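PDB 3GF8: putative polysaccharide binding proteins (DUF1812) from Bacteroides thetaiotaomicron VPI-5482, which is of unknown molecular function but, as a FimB/Mfa2-family lipoprotein of the outer membrane, probably takes part in assembling or attaching fimbriae. Local coordinates for residues Asp166-Ser177 with Asp191-Gln202. Numbering follows the deposited sequence. Where two conformers were deposited one is given.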
# COMPACT_ATOMS: atom_id res chain seq x y z
N ASP A 166 12.51 -22.48 -14.33
CA ASP A 166 11.55 -23.13 -13.45
C ASP A 166 11.43 -22.40 -12.11
O ASP A 166 12.35 -22.40 -11.29
CB ASP A 166 11.95 -24.56 -13.17
CG ASP A 166 11.17 -25.16 -12.03
OD1 ASP A 166 11.16 -24.57 -10.92
OD2 ASP A 166 10.56 -26.22 -12.23
N MSE A 167 10.24 -21.84 -11.88
CA MSE A 167 9.94 -21.00 -10.71
C MSE A 167 9.93 -21.68 -9.34
O MSE A 167 10.03 -21.01 -8.33
CB MSE A 167 8.62 -20.20 -10.92
CG MSE A 167 8.78 -19.09 -11.94
SE MSE A 167 7.22 -17.94 -12.08
CE MSE A 167 7.09 -17.42 -10.15
N ASN A 168 9.89 -22.99 -9.25
CA ASN A 168 10.04 -23.54 -7.88
C ASN A 168 11.49 -23.77 -7.45
O ASN A 168 11.73 -24.19 -6.32
CB ASN A 168 9.17 -24.78 -7.62
CG ASN A 168 8.77 -25.47 -8.89
OD1 ASN A 168 7.60 -25.35 -9.36
ND2 ASN A 168 9.74 -26.19 -9.49
N ASP A 169 12.47 -23.44 -8.31
CA ASP A 169 13.88 -23.56 -7.88
C ASP A 169 14.32 -22.45 -6.87
O ASP A 169 15.33 -22.60 -6.17
CB ASP A 169 14.79 -23.62 -9.10
CG ASP A 169 14.53 -24.87 -9.98
OD1 ASP A 169 13.93 -25.85 -9.51
OD2 ASP A 169 14.94 -24.87 -11.16
N TYR A 170 13.53 -21.38 -6.76
CA TYR A 170 13.96 -20.17 -6.04
C TYR A 170 13.03 -19.72 -4.92
O TYR A 170 11.85 -20.00 -4.95
CB TYR A 170 14.08 -19.05 -7.06
CG TYR A 170 14.90 -19.52 -8.20
CD1 TYR A 170 16.29 -19.48 -8.12
CD2 TYR A 170 14.31 -20.07 -9.33
CE1 TYR A 170 17.06 -19.95 -9.14
CE2 TYR A 170 15.07 -20.51 -10.37
CZ TYR A 170 16.46 -20.46 -10.26
OH TYR A 170 17.26 -20.92 -11.27
N ASP A 171 13.59 -18.99 -3.97
CA ASP A 171 12.82 -18.15 -3.07
C ASP A 171 12.77 -16.69 -3.54
O ASP A 171 13.70 -16.20 -4.22
CB ASP A 171 13.44 -18.17 -1.69
CG ASP A 171 13.36 -19.52 -1.03
OD1 ASP A 171 12.44 -20.33 -1.38
OD2 ASP A 171 14.25 -19.76 -0.17
N TYR A 172 11.72 -16.00 -3.11
CA TYR A 172 11.35 -14.67 -3.59
C TYR A 172 11.09 -13.78 -2.42
O TYR A 172 10.31 -14.14 -1.52
CB TYR A 172 10.08 -14.75 -4.39
CG TYR A 172 10.13 -15.77 -5.47
CD1 TYR A 172 9.89 -17.12 -5.21
CD2 TYR A 172 10.48 -15.40 -6.77
CE1 TYR A 172 9.97 -18.08 -6.22
CE2 TYR A 172 10.51 -16.31 -7.77
CZ TYR A 172 10.29 -17.67 -7.48
OH TYR A 172 10.36 -18.59 -8.50
N GLU A 173 11.72 -12.60 -2.45
CA GLU A 173 11.55 -11.59 -1.45
C GLU A 173 11.43 -10.18 -2.01
O GLU A 173 12.13 -9.81 -2.97
CB GLU A 173 12.77 -11.56 -0.52
CG GLU A 173 13.20 -12.86 0.10
CD GLU A 173 14.51 -12.66 0.84
OE1 GLU A 173 14.49 -12.15 2.00
OE2 GLU A 173 15.56 -12.97 0.25
N ILE A 174 10.58 -9.39 -1.38
CA ILE A 174 10.58 -7.94 -1.50
C ILE A 174 11.10 -7.48 -0.13
O ILE A 174 10.58 -7.93 0.90
CB ILE A 174 9.16 -7.40 -1.81
CG1 ILE A 174 8.73 -7.86 -3.22
CG2 ILE A 174 9.12 -5.89 -1.68
CD1 ILE A 174 7.38 -7.36 -3.70
N ILE A 175 12.14 -6.65 -0.13
CA ILE A 175 12.85 -6.26 1.10
C ILE A 175 12.73 -4.75 1.30
O ILE A 175 13.11 -3.99 0.46
CB ILE A 175 14.34 -6.70 1.08
CG1 ILE A 175 14.40 -8.23 0.95
CG2 ILE A 175 15.09 -6.18 2.35
CD1 ILE A 175 15.76 -8.83 0.54
N GLU A 176 12.14 -4.34 2.40
CA GLU A 176 11.99 -2.94 2.71
C GLU A 176 11.61 -2.79 4.17
O GLU A 176 11.06 -3.71 4.77
CB GLU A 176 10.92 -2.33 1.81
CG GLU A 176 10.86 -0.82 1.86
CD GLU A 176 12.21 -0.19 1.63
OE1 GLU A 176 12.65 -0.12 0.47
OE2 GLU A 176 12.83 0.22 2.63
N SER A 177 11.91 -1.63 4.74
CA SER A 177 11.55 -1.30 6.11
C SER A 177 10.40 -0.28 6.08
O SER A 177 10.46 0.81 6.66
CB SER A 177 12.78 -0.76 6.84
OG SER A 177 13.25 0.40 6.20
N ASP A 191 12.54 -2.07 11.51
CA ASP A 191 13.36 -3.13 10.93
C ASP A 191 13.05 -3.29 9.47
O ASP A 191 11.96 -2.94 9.04
CB ASP A 191 13.08 -4.45 11.62
CG ASP A 191 13.59 -4.46 13.04
OD1 ASP A 191 14.75 -4.06 13.23
OD2 ASP A 191 12.85 -4.85 13.96
N VAL A 192 14.03 -3.83 8.73
CA VAL A 192 13.81 -4.29 7.36
C VAL A 192 13.08 -5.64 7.36
O VAL A 192 13.51 -6.60 8.01
CB VAL A 192 15.14 -4.42 6.61
CG1 VAL A 192 14.95 -5.00 5.17
CG2 VAL A 192 15.84 -3.07 6.59
N LEU A 193 11.99 -5.68 6.59
CA LEU A 193 11.16 -6.85 6.47
C LEU A 193 11.41 -7.53 5.11
O LEU A 193 11.78 -6.87 4.12
CB LEU A 193 9.68 -6.47 6.61
CG LEU A 193 9.24 -5.72 7.88
CD1 LEU A 193 7.75 -5.42 7.80
CD2 LEU A 193 9.62 -6.47 9.20
N SER A 194 11.25 -8.86 5.10
CA SER A 194 11.29 -9.73 3.92
C SER A 194 9.86 -10.18 3.59
O SER A 194 9.27 -11.01 4.29
CB SER A 194 12.18 -10.95 4.20
OG SER A 194 12.29 -11.82 3.07
N PHE A 195 9.27 -9.57 2.57
CA PHE A 195 7.94 -9.95 2.14
C PHE A 195 8.11 -11.07 1.16
O PHE A 195 8.89 -10.94 0.21
CB PHE A 195 7.20 -8.79 1.47
CG PHE A 195 6.95 -7.62 2.40
CD1 PHE A 195 7.93 -6.66 2.61
CD2 PHE A 195 5.72 -7.46 3.04
CE1 PHE A 195 7.69 -5.57 3.45
CE2 PHE A 195 5.48 -6.38 3.88
CZ PHE A 195 6.46 -5.43 4.08
N ARG A 196 7.38 -12.16 1.38
CA ARG A 196 7.52 -13.36 0.57
C ARG A 196 6.20 -13.83 0.05
O ARG A 196 5.20 -13.43 0.58
CB ARG A 196 8.12 -14.46 1.42
CG ARG A 196 9.48 -14.06 1.88
CD ARG A 196 10.20 -15.13 2.63
NE ARG A 196 11.47 -14.55 3.06
CZ ARG A 196 12.46 -15.23 3.61
NH1 ARG A 196 12.36 -16.52 3.77
NH2 ARG A 196 13.58 -14.61 3.98
N PRO A 197 6.19 -14.70 -0.96
CA PRO A 197 4.91 -15.04 -1.58
C PRO A 197 3.86 -15.58 -0.63
O PRO A 197 4.17 -16.37 0.25
CB PRO A 197 5.29 -16.10 -2.61
CG PRO A 197 6.70 -15.71 -3.01
CD PRO A 197 7.33 -15.24 -1.73
N TYR A 198 2.62 -15.13 -0.80
CA TYR A 198 1.52 -15.76 -0.13
C TYR A 198 0.85 -16.78 -1.04
O TYR A 198 0.06 -17.60 -0.58
CB TYR A 198 0.54 -14.73 0.46
CG TYR A 198 -0.09 -13.81 -0.55
CD1 TYR A 198 -1.15 -14.25 -1.33
CD2 TYR A 198 0.37 -12.51 -0.74
CE1 TYR A 198 -1.73 -13.42 -2.28
CE2 TYR A 198 -0.20 -11.68 -1.67
CZ TYR A 198 -1.27 -12.14 -2.44
OH TYR A 198 -1.87 -11.36 -3.41
N TYR A 199 1.16 -16.76 -2.33
CA TYR A 199 0.60 -17.76 -3.27
C TYR A 199 1.55 -17.94 -4.42
O TYR A 199 2.21 -17.00 -4.82
CB TYR A 199 -0.74 -17.32 -3.80
CG TYR A 199 -1.31 -18.24 -4.82
CD1 TYR A 199 -2.01 -19.37 -4.44
CD2 TYR A 199 -1.20 -17.96 -6.18
CE1 TYR A 199 -2.52 -20.21 -5.35
CE2 TYR A 199 -1.73 -18.79 -7.11
CZ TYR A 199 -2.39 -19.92 -6.67
OH TYR A 199 -2.92 -20.77 -7.56
N MSE A 200 1.64 -19.16 -4.91
CA MSE A 200 2.57 -19.51 -5.96
C MSE A 200 1.82 -20.46 -6.86
O MSE A 200 1.00 -21.25 -6.38
CB MSE A 200 3.83 -20.17 -5.38
CG MSE A 200 4.69 -19.24 -4.50
SE MSE A 200 5.95 -20.15 -3.33
CE MSE A 200 4.61 -21.38 -2.56
N GLU A 201 2.09 -20.39 -8.14
CA GLU A 201 1.42 -21.25 -9.08
C GLU A 201 2.37 -21.54 -10.23
O GLU A 201 2.84 -20.62 -10.85
CB GLU A 201 0.20 -20.52 -9.60
CG GLU A 201 -0.27 -21.07 -10.92
CD GLU A 201 -1.75 -21.03 -11.10
OE1 GLU A 201 -2.50 -20.51 -10.23
OE2 GLU A 201 -2.17 -21.54 -12.15
N GLN A 202 2.67 -22.80 -10.51
CA GLN A 202 3.40 -23.15 -11.75
C GLN A 202 2.67 -24.16 -12.66
O GLN A 202 3.33 -24.94 -13.36
CB GLN A 202 4.84 -23.61 -11.43
CG GLN A 202 5.68 -23.90 -12.69
CD GLN A 202 7.15 -23.55 -12.57
OE1 GLN A 202 7.77 -23.07 -13.53
NE2 GLN A 202 7.73 -23.79 -11.40
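Phe195 pairs with Ile174 at the heart of an antiparallel strand pair, 170-176 against 193-195. Their backbones exchange two hydrogen bonds, Ile174 N to Phe195 O at 2.8 Å and Phe195 N to Ile174 O at 2.7 Å; Glu176 and Leu193 bond the same way. With CG anti to its own carbonyl carbon (chi1 -63°), Phe195 lays its ring beside the neighbouring strand, and Ile174 O meets the ring edge in its plane, 3.4 Å from Phe195 CD1. The Ile174 side chain, on the same side of the sheet, packs on Val152 and Phe154 of strand 139-158.

A polar cluster of Glu173, Ser194 and Arg196 lies on the Ser194 side, which it shares with Ile175. Arg196, extended alongside Glu173, gives its NE to Ser194 OG at 2.9 Å, nearly in the guanidinium plane, and its NH2 makes a weak, salt-bridging bond to Glu173 OE1. Ser194 OG also bonds Glu173 OE1, at a doubtfully short 2.5 Å. Were Arg196 cut back to an alanine, the Glu173 carboxylate would probably lose its salt-bridge partner and Ser194 OG the N-H from NE.

Beyond Phe195 the strand pairing stops. Pro197 crosses Tyr172 at about a right angle, its CG 3.8 Å from Tyr172 CB. Gln202, though poorly ordered, is the most covered residue of the contact: its CG stands anti to the backbone N (chi1 -177°), carrying the amide over to Met167 and Asn168. OE1 accepts Met167 N at 3.2 Å, and NE2 donates to Asn168 OD1 at 2.6 Å from above the plane of that amide.

Strand 170-176 thus sits between 193-195 and 224-229 in a mixed sheet, whereas 199-201 leaves that sheet to pair antiparallel with strand 209-214. This is consistent with the beta-sandwich architecture of the transthyretin clan, in which this family is placed.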